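Side-chain contacts in uncharacterized protein (Enterococcus faecalis, PDB 3L1W), which is of uncharacterised function but belongs to the endonuclease/exonuclease/phosphatase family and may act as a 3'-5' RNA exonuclease: residues A[34-39]-A[244-249]; A[161-166]-A[181-186]. All coordinates share one frame; numbering follows the deposited sequence.

Contact 1 (A[34-39]-A[244-249]); sequences HDWSLC and PLEAEV. With SO4 (sulfate ion), chain G.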
ATOM      1  N   HIS A  34      -6.085   0.624   2.864  1.00 13.26           N
ATOM      2  CA  HIS A  34      -4.984   0.951   3.762  1.00 15.04           C
ATOM      3  C   HIS A  34      -5.333   0.762   5.241  1.00 13.07           C
ATOM      4  O   HIS A  34      -4.458   0.391   6.042  1.00 17.45           O
ATOM      5  CB  HIS A  34      -4.384   2.314   3.412  1.00 17.81           C
ATOM      6  CG  HIS A  34      -3.716   2.308   2.073  1.00 15.06           C
ATOM      7  ND1 HIS A  34      -2.428   1.846   1.894  1.00 19.59           N
ATOM      8  CD2 HIS A  34      -4.176   2.628   0.839  1.00 17.18           C
ATOM      9  CE1 HIS A  34      -2.114   1.912   0.612  1.00 19.32           C
ATOM     10  NE2 HIS A  34      -3.159   2.375  -0.051  1.00 16.41           N
ATOM     11  N   ASP A  35      -6.600   0.998   5.585  1.00 15.51           N
ATOM     12  CA  ASP A  35      -7.173   0.486   6.826  1.00 15.86           C
ATOM     13  C   ASP A  35      -6.404   0.937   8.069  1.00 15.16           C
ATOM     14  O   ASP A  35      -6.145   0.143   8.979  1.00 16.91           O
ATOM     15  CB  ASP A  35      -7.195  -1.044   6.751  1.00 19.43           C
ATOM     16  CG  ASP A  35      -8.057  -1.685   7.816  1.00 23.06           C
ATOM     17  OD1 ASP A  35      -9.085  -1.103   8.202  1.00 20.10           O
ATOM     18  OD2 ASP A  35      -7.709  -2.808   8.238  1.00 23.95           O
ATOM     19  N   TRP A  36      -6.048   2.216   8.107  1.00 15.30           N
ATOM     20  CA  TRP A  36      -5.326   2.784   9.246  1.00 18.58           C
ATOM     21  C   TRP A  36      -6.178   2.775  10.515  1.00 14.99           C
ATOM     22  O   TRP A  36      -7.390   2.549  10.448  1.00 16.55           O
ATOM     23  CB  TRP A  36      -4.935   4.232   8.943  1.00 17.45           C
ATOM     24  CG  TRP A  36      -4.312   4.465   7.584  1.00 15.04           C
ATOM     25  CD1 TRP A  36      -3.022   4.193   7.206  1.00 16.94           C
ATOM     26  CD2 TRP A  36      -4.944   5.065   6.447  1.00 15.02           C
ATOM     27  NE1 TRP A  36      -2.827   4.573   5.890  1.00 14.86           N
ATOM     28  CE2 TRP A  36      -3.991   5.111   5.407  1.00 16.01           C
ATOM     29  CE3 TRP A  36      -6.234   5.551   6.199  1.00 14.87           C
ATOM     30  CZ2 TRP A  36      -4.281   5.632   4.149  1.00 15.83           C
ATOM     31  CZ3 TRP A  36      -6.521   6.073   4.955  1.00 16.50           C
ATOM     32  CH2 TRP A  36      -5.548   6.115   3.945  1.00 18.28           C
ATOM     33  N   SER A  37      -5.550   3.010  11.671  1.00 13.27           N
ATOM     34  CA  SER A  37      -6.319   3.255  12.893  1.00 14.19           C
ATOM     35  C   SER A  37      -7.173   4.500  12.756  1.00 13.95           C
ATOM     36  O   SER A  37      -8.322   4.532  13.220  1.00 16.34           O
ATOM     37  CB  SER A  37      -5.406   3.435  14.112  1.00 13.84           C
ATOM     38  OG  SER A  37      -4.917   2.200  14.594  1.00 18.30           O
ATOM     39  N   LEU A  38      -6.611   5.537  12.137  1.00 13.01           N
ATOM     40  CA  LEU A  38      -7.346   6.782  11.966  1.00 14.01           C
ATOM     41  C   LEU A  38      -6.773   7.569  10.800  1.00 17.58           C
ATOM     42  O   LEU A  38      -5.607   7.390  10.439  1.00 16.49           O
ATOM     43  CB  LEU A  38      -7.301   7.626  13.245  1.00 17.92           C
ATOM     44  CG  LEU A  38      -5.919   8.091  13.688  1.00 19.48           C
ATOM     45  CD1 LEU A  38      -5.633   9.473  13.104  1.00 20.91           C
ATOM     46  CD2 LEU A  38      -5.841   8.145  15.209  1.00 22.29           C
ATOM     47  N   CYS A  39      -7.604   8.432  10.216  1.00 13.04           N
ATOM     48  CA  CYS A  39      -7.188   9.246   9.080  1.00 14.77           C
ATOM     49  C   CYS A  39      -7.819  10.620   9.204  1.00 15.61           C
ATOM     50  O   CYS A  39      -9.039  10.735   9.329  1.00 16.93           O
ATOM     51  CB  CYS A  39      -7.638   8.593   7.760  1.00 15.78           C
ATOM     52  SG  CYS A  39      -6.967   9.399   6.254  1.00 19.58           S
ATOM     53  N   PRO A 244      -2.333  10.526  -0.232  1.00 15.24           N
ATOM     54  CA  PRO A 244      -2.366  10.333   1.220  1.00 13.85           C
ATOM     55  C   PRO A 244      -0.946  10.276   1.777  1.00 14.97           C
ATOM     56  O   PRO A 244       0.001   9.827   1.101  1.00 14.32           O
ATOM     57  CB  PRO A 244      -3.026   8.949   1.389  1.00 13.52           C
ATOM     58  CG  PRO A 244      -3.706   8.672   0.070  1.00 14.47           C
ATOM     59  CD  PRO A 244      -2.889   9.383  -0.968  1.00 15.67           C
ATOM     60  N   LEU A 245      -0.810  10.706   3.024  1.00 14.16           N
ATOM     61  CA  LEU A 245       0.456  10.648   3.732  1.00 13.39           C
ATOM     62  C   LEU A 245       0.184   9.816   4.964  1.00 19.90           C
ATOM     63  O   LEU A 245      -0.755  10.103   5.709  1.00 16.97           O
ATOM     64  CB  LEU A 245       0.886  12.065   4.144  1.00 14.60           C
ATOM     65  CG  LEU A 245       2.122  12.247   5.018  1.00 18.07           C
ATOM     66  CD1 LEU A 245       3.349  11.637   4.351  1.00 24.38           C
ATOM     67  CD2 LEU A 245       2.338  13.753   5.292  1.00 17.13           C
ATOM     68  N   GLU A 246       0.977   8.775   5.173  1.00 15.37           N
ATOM     69  CA  GLU A 246       0.790   7.940   6.347  1.00 13.94           C
ATOM     70  C   GLU A 246       2.031   7.845   7.232  1.00 15.54           C
ATOM     71  O   GLU A 246       3.148   8.144   6.800  1.00 17.05           O
ATOM     72  CB  GLU A 246       0.285   6.551   5.948  1.00 20.12           C
ATOM     73  CG  GLU A 246       1.312   5.679   5.256  1.00 22.44           C
ATOM     74  CD  GLU A 246       0.913   4.203   5.261  1.00 23.21           C
ATOM     75  OE1 GLU A 246      -0.268   3.883   5.006  1.00 16.38           O
ATOM     76  OE2 GLU A 246       1.787   3.358   5.533  1.00 25.02           O
ATOM     77  N   ALA A 247       1.815   7.491   8.492  1.00 15.27           N
ATOM     78  CA  ALA A 247       2.912   7.241   9.418  1.00 14.68           C
ATOM     79  C   ALA A 247       2.590   6.032  10.276  1.00 16.01           C
ATOM     80  O   ALA A 247       1.428   5.736  10.550  1.00 17.72           O
ATOM     81  CB  ALA A 247       3.164   8.460  10.307  1.00 17.26           C
ATOM     82  N   GLU A 248       3.629   5.327  10.693  1.00 17.02           N
ATOM     83  CA  GLU A 248       3.493   4.330  11.739  1.00 17.63           C
ATOM     84  C   GLU A 248       4.178   4.886  12.989  1.00 18.45           C
ATOM     85  O   GLU A 248       5.345   5.283  12.939  1.00 18.21           O
ATOM     86  CB  GLU A 248       4.125   3.007  11.315  1.00 20.71           C
ATOM     87  CG  GLU A 248       3.804   1.889  12.279  1.00 23.30           C
ATOM     88  CD  GLU A 248       4.504   0.591  11.948  1.00 33.31           C
ATOM     89  OE1 GLU A 248       5.113   0.495  10.863  1.00 34.23           O
ATOM     90  OE2 GLU A 248       4.443  -0.331  12.785  1.00 42.32           O
ATOM     91  N   VAL A 249       3.436   4.942  14.095  1.00 17.68           N
ATOM     92  CA  VAL A 249       3.928   5.553  15.325  1.00 19.10           C
ATOM     93  C   VAL A 249       3.698   4.641  16.532  1.00 25.06           C
ATOM     94  O   VAL A 249       2.850   3.754  16.506  1.00 22.98           O
ATOM     95  CB  VAL A 249       3.250   6.922  15.610  1.00 21.21           C
ATOM     96  CG1 VAL A 249       3.569   7.939  14.513  1.00 16.47           C
ATOM     97  CG2 VAL A 249       1.751   6.763  15.745  1.00 20.72           C
TER
HETATM   98  S   SO4 G 258      -3.046  -0.231  12.641  0.90 31.00           S
HETATM   99  O1  SO4 G 258      -3.782  -0.105  11.382  0.90 31.69           O
HETATM  100  O2  SO4 G 258      -3.725  -1.226  13.465  0.90 31.10           O
HETATM  101  O3  SO4 G 258      -1.681  -0.667  12.369  0.90 31.63           O
HETATM  102  O4  SO4 G 258      -3.038   1.050  13.345  0.90 23.44           O
HETATM  103  O   HOH W   1      -0.822   1.438   4.094  1.00 21.39           O

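Contact 2 (A[161-166]-A[181-186]); sequences TLLMGD and KKFQDS. With SO4 (sulfate ion), chain J.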
ATOM      1  N   THR A 161       0.742  14.286  20.945  1.00 17.38           N
ATOM      2  CA  THR A 161      -0.135  14.944  19.979  1.00 19.22           C
ATOM      3  C   THR A 161       0.298  14.662  18.550  1.00 17.58           C
ATOM      4  O   THR A 161       1.502  14.644  18.257  1.00 19.33           O
ATOM      5  CB  THR A 161      -0.162  16.472  20.214  1.00 19.53           C
ATOM      6  OG1 THR A 161      -0.718  16.745  21.508  1.00 20.61           O
ATOM      7  CG2 THR A 161      -1.017  17.161  19.156  1.00 16.17           C
ATOM      8  N   LEU A 162      -0.689  14.419  17.681  1.00 15.58           N
ATOM      9  CA  LEU A 162      -0.480  14.240  16.244  1.00 15.74           C
ATOM     10  C   LEU A 162      -1.131  15.433  15.551  1.00 13.74           C
ATOM     11  O   LEU A 162      -2.355  15.602  15.598  1.00 17.55           O
ATOM     12  CB  LEU A 162      -1.124  12.939  15.742  1.00 16.85           C
ATOM     13  CG  LEU A 162      -0.645  11.654  16.422  1.00 21.16           C
ATOM     14  CD1 LEU A 162      -1.563  10.472  16.091  1.00 16.65           C
ATOM     15  CD2 LEU A 162       0.794  11.357  16.036  1.00 18.75           C
ATOM     16  N   LEU A 163      -0.301  16.275  14.952  1.00 15.53           N
ATOM     17  CA  LEU A 163      -0.757  17.477  14.267  1.00 13.78           C
ATOM     18  C   LEU A 163      -0.656  17.181  12.777  1.00 17.17           C
ATOM     19  O   LEU A 163       0.444  17.135  12.223  1.00 16.35           O
ATOM     20  CB  LEU A 163       0.146  18.658  14.651  1.00 15.17           C
ATOM     21  CG  LEU A 163      -0.106  20.022  14.004  1.00 15.87           C
ATOM     22  CD1 LEU A 163      -1.407  20.649  14.505  1.00 21.06           C
ATOM     23  CD2 LEU A 163       1.074  20.978  14.271  1.00 18.14           C
HETATM   24  N   MSE A 164      -1.800  16.955  12.131  1.00 15.54           N
HETATM   25  CA  MSE A 164      -1.797  16.331  10.805  1.00 15.03           C
HETATM   26  C   MSE A 164      -2.668  17.081   9.835  1.00 15.38           C
HETATM   27  O   MSE A 164      -3.794  17.434  10.152  1.00 18.37           O
HETATM   28  CB  MSE A 164      -2.360  14.909  10.893  1.00 16.19           C
HETATM   29  CG  MSE A 164      -1.912  14.140  12.100  1.00 16.30           C
HETATM   30 SE   MSE A 164      -2.776  12.391  12.189  0.70 23.05          SE
HETATM   31  CE  MSE A 164      -1.911  11.599  10.670  1.00 18.07           C
ATOM     32  N   GLY A 165      -2.171  17.294   8.629  1.00 14.69           N
ATOM     33  CA  GLY A 165      -3.042  17.814   7.598  1.00 12.80           C
ATOM     34  C   GLY A 165      -2.347  18.608   6.517  1.00 14.47           C
ATOM     35  O   GLY A 165      -1.146  18.478   6.278  1.00 16.62           O
ATOM     36  N   ASP A 166      -3.146  19.437   5.868  1.00 15.66           N
ATOM     37  CA  ASP A 166      -2.704  20.219   4.736  1.00 13.84           C
ATOM     38  C   ASP A 166      -2.319  21.616   5.222  1.00 15.95           C
ATOM     39  O   ASP A 166      -3.185  22.436   5.562  1.00 15.65           O
ATOM     40  CB  ASP A 166      -3.837  20.266   3.714  1.00 16.55           C
ATOM     41  CG  ASP A 166      -3.471  21.034   2.464  1.00 17.53           C
ATOM     42  OD1 ASP A 166      -2.436  21.741   2.450  1.00 17.10           O
ATOM     43  OD2 ASP A 166      -4.237  20.932   1.484  1.00 18.55           O
ATOM     44  N   LYS A 181       8.903  24.355  17.104  1.00 20.52           N
ATOM     45  CA  LYS A 181       9.238  24.639  18.497  1.00 21.33           C
ATOM     46  C   LYS A 181       8.764  23.492  19.396  1.00 26.73           C
ATOM     47  O   LYS A 181       9.402  23.183  20.399  1.00 29.33           O
ATOM     48  CB  LYS A 181       8.601  25.958  18.950  1.00 26.16           C
ATOM     49  CG  LYS A 181       9.035  27.184  18.157  1.00 32.49           C
ATOM     50  CD  LYS A 181      10.386  27.688  18.600  1.00 47.87           C
ATOM     51  CE  LYS A 181      10.640  29.098  18.081  1.00 58.25           C
ATOM     52  NZ  LYS A 181      11.701  29.796  18.864  1.00 63.57           N
ATOM     53  N   LYS A 182       7.645  22.858  19.035  1.00 22.76           N
ATOM     54  CA  LYS A 182       7.063  21.804  19.869  1.00 26.01           C
ATOM     55  C   LYS A 182       6.949  20.431  19.196  1.00 25.83           C
ATOM     56  O   LYS A 182       6.856  19.415  19.885  1.00 27.58           O
ATOM     57  CB  LYS A 182       5.684  22.223  20.398  1.00 23.59           C
ATOM     58  CG  LYS A 182       5.719  23.371  21.404  1.00 27.83           C
ATOM     59  CD  LYS A 182       4.316  23.770  21.837  1.00 30.51           C
ATOM     60  CE  LYS A 182       4.333  25.047  22.680  1.00 31.99           C
ATOM     61  NZ  LYS A 182       5.023  24.847  23.981  1.00 36.27           N
ATOM     62  N   PHE A 183       6.946  20.403  17.865  1.00 19.52           N
ATOM     63  CA  PHE A 183       6.709  19.167  17.113  1.00 18.81           C
ATOM     64  C   PHE A 183       7.873  18.825  16.207  1.00 22.15           C
ATOM     65  O   PHE A 183       8.677  19.692  15.852  1.00 23.74           O
ATOM     66  CB  PHE A 183       5.464  19.308  16.214  1.00 18.69           C
ATOM     67  CG  PHE A 183       4.174  19.449  16.971  1.00 18.29           C
ATOM     68  CD1 PHE A 183       3.374  18.342  17.213  1.00 19.64           C
ATOM     69  CD2 PHE A 183       3.760  20.690  17.438  1.00 18.73           C
ATOM     70  CE1 PHE A 183       2.185  18.469  17.916  1.00 19.72           C
ATOM     71  CE2 PHE A 183       2.569  20.821  18.134  1.00 17.84           C
ATOM     72  CZ  PHE A 183       1.787  19.709  18.368  1.00 20.74           C
ATOM     73  N   GLN A 184       7.942  17.560  15.802  1.00 20.10           N
ATOM     74  CA  GLN A 184       8.901  17.134  14.787  1.00 17.43           C
ATOM     75  C   GLN A 184       8.178  16.613  13.556  1.00 19.71           C
ATOM     76  O   GLN A 184       7.145  15.957  13.674  1.00 20.03           O
ATOM     77  CB  GLN A 184       9.805  16.027  15.334  1.00 21.41           C
ATOM     78  CG  GLN A 184      10.676  16.444  16.487  1.00 30.90           C
ATOM     79  CD  GLN A 184      11.638  15.337  16.884  1.00 39.94           C
ATOM     80  OE1 GLN A 184      11.229  14.308  17.427  1.00 43.06           O
ATOM     81  NE2 GLN A 184      12.920  15.539  16.607  1.00 45.32           N
ATOM     82  N   ASP A 185       8.722  16.903  12.375  1.00 17.46           N
ATOM     83  CA  ASP A 185       8.187  16.366  11.130  1.00 18.18           C
ATOM     84  C   ASP A 185       8.512  14.877  11.037  1.00 19.89           C
ATOM     85  O   ASP A 185       9.675  14.491  10.897  1.00 20.41           O
ATOM     86  CB  ASP A 185       8.772  17.122   9.933  1.00 18.81           C
ATOM     87  CG  ASP A 185       8.202  16.657   8.610  1.00 20.13           C
ATOM     88  OD1 ASP A 185       7.521  15.615   8.572  1.00 18.12           O
ATOM     89  OD2 ASP A 185       8.449  17.340   7.592  1.00 22.39           O
ATOM     90  N   SER A 186       7.480  14.045  11.121  1.00 16.84           N
ATOM     91  CA  SER A 186       7.669  12.590  11.152  1.00 19.08           C
ATOM     92  C   SER A 186       8.474  12.019   9.977  1.00 19.14           C
ATOM     93  O   SER A 186       9.165  11.016  10.131  1.00 18.60           O
ATOM     94  CB  SER A 186       6.310  11.892  11.241  1.00 17.23           C
ATOM     95  OG  SER A 186       5.539  12.134  10.076  1.00 17.10           O
TER
HETATM   96  S   SO4 J 261       4.810  28.103  25.107  0.50 54.87           S
HETATM   97  O1  SO4 J 261       3.724  28.275  24.146  0.50 50.46           O
HETATM   98  O2  SO4 J 261       4.572  26.915  25.922  0.50 45.36           O
HETATM   99  O3  SO4 J 261       6.072  27.964  24.386  0.50 56.86           O
HETATM  100  O4  SO4 J 261       4.885  29.275  25.975  0.50 58.16           O

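Contact 1 (A[34-39]-A[244-249])
Trp36 turns the pyrrole edge of its indole to the carboxylate of Glu246, and its N-H is spent on a single oxygen: NE1 lies 2.8 Å from Glu246 OE1, with an N-H...O angle of 157°. The acceptor sits almost exactly in the indole plane, where the N-H points, but the bond reaches OE1 on its anti side and 32° out of the carboxylate plane. The two side chains cross at about a right angle. Glu246 can reach so far because its chain is extended beyond CG, while CG itself stands between the backbone N and the carbonyl carbon (chi1 71°).

Glu246 OE1 has a second donor in a water, 2.7 Å away, which in turn lies 2.8 Å from His34 ND1, in the plane of the imidazole. The histidine is thus joined to the glutamate through water, its NE2 being bound to Asp232. The other carboxylate oxygen, OE2, forms a salt bridge with Lys2, which probably keeps this buried glutamate ionised and a strong acceptor for the indole. Tryptophan suits its place because one N-H serves the carboxylate while the rest of the ring is apolar: His34 CB lies over one face toward the rim of the Trp36 ring, 3.3 Å above its plane, and Trp36 CZ2 approaches Pro244 CB loosely at 4.5 Å. Leu30 and Ile31 of helix 20-34 pack on the Trp36 side chain, and Phe33 of the second subunit packs on Glu246.

Farther along the same loop, and apart from this network, Ser37 OG donates to a sulfate, probably from the crystallisation liquor, which Lys2 N and Lys82 NZ also bind. Strand 2-7 runs between strands 38-44 and 245-251, so the contact reaches past a central strand, joining the turn after helix 20-34 to one sheet of the two-sheet sandwich characteristic of the DNase I-like fold.

Contact 2 (A[161-166]-A[181-186])
Phe183 receives Leu163 on one face of its ring and Thr161 at the edge. Leu163 CD2 makes a CH-pi contact, 4.1 Å from the Phe183 ring centroid and 10° off the normal, while CB of the same leucine touches Phe183 CE1, 3.9 Å away. At the edge the methyl of Thr161 does the work, CG2 lying 3.7 Å from Phe183 CE1.

Both partners are set by their torsions. Leu163 carries CG anti to the backbone N (chi1 177°), which brings the branch over the ring. In Thr161 it is CG2 that takes the position anti to N, leaving OG1 on the other branch to bond to the carbonyl O of Tyr159. A threonine can thus give a methyl to the aromatic while its hydroxyl is satisfied by backbone. Phenylalanine, flat and wholly apolar, fits against such neighbours, offering a face to the leucine and an edge to the threonine; the preceding Lys182 instead sends NZ to a sulfate ion.

Leu163 also packs on Val131 and Phe183 on Tyr218. Strand 161-164 lies between strands 126-132 and 215-220, and 215-220 separates it from the edge strand 184-185, so Phe183, following helix 174-179, packs across one face of the sheet.

Both contacts are buried and about equally far from the centre of the chain, yet they belong to different sheets: 34-39 with 244-249 to the seven-stranded one, 161-166 with 181-186 to the six-stranded one. In each, an intervening strand separates the two partners, 2-7 in contact 1 and 215-220 in contact 2. Their chemistry differs. Contact 1 is polar, built round a carboxylate that is probably ionised, a water and an indole N-H close to the second subunit, whereas contact 2 is hydrocarbon against an aromatic ring. The sheets meet where Leu38 CD1 lies 4.2 Å from SE of selenomethionine Met164, a packing contact that links the two sheets.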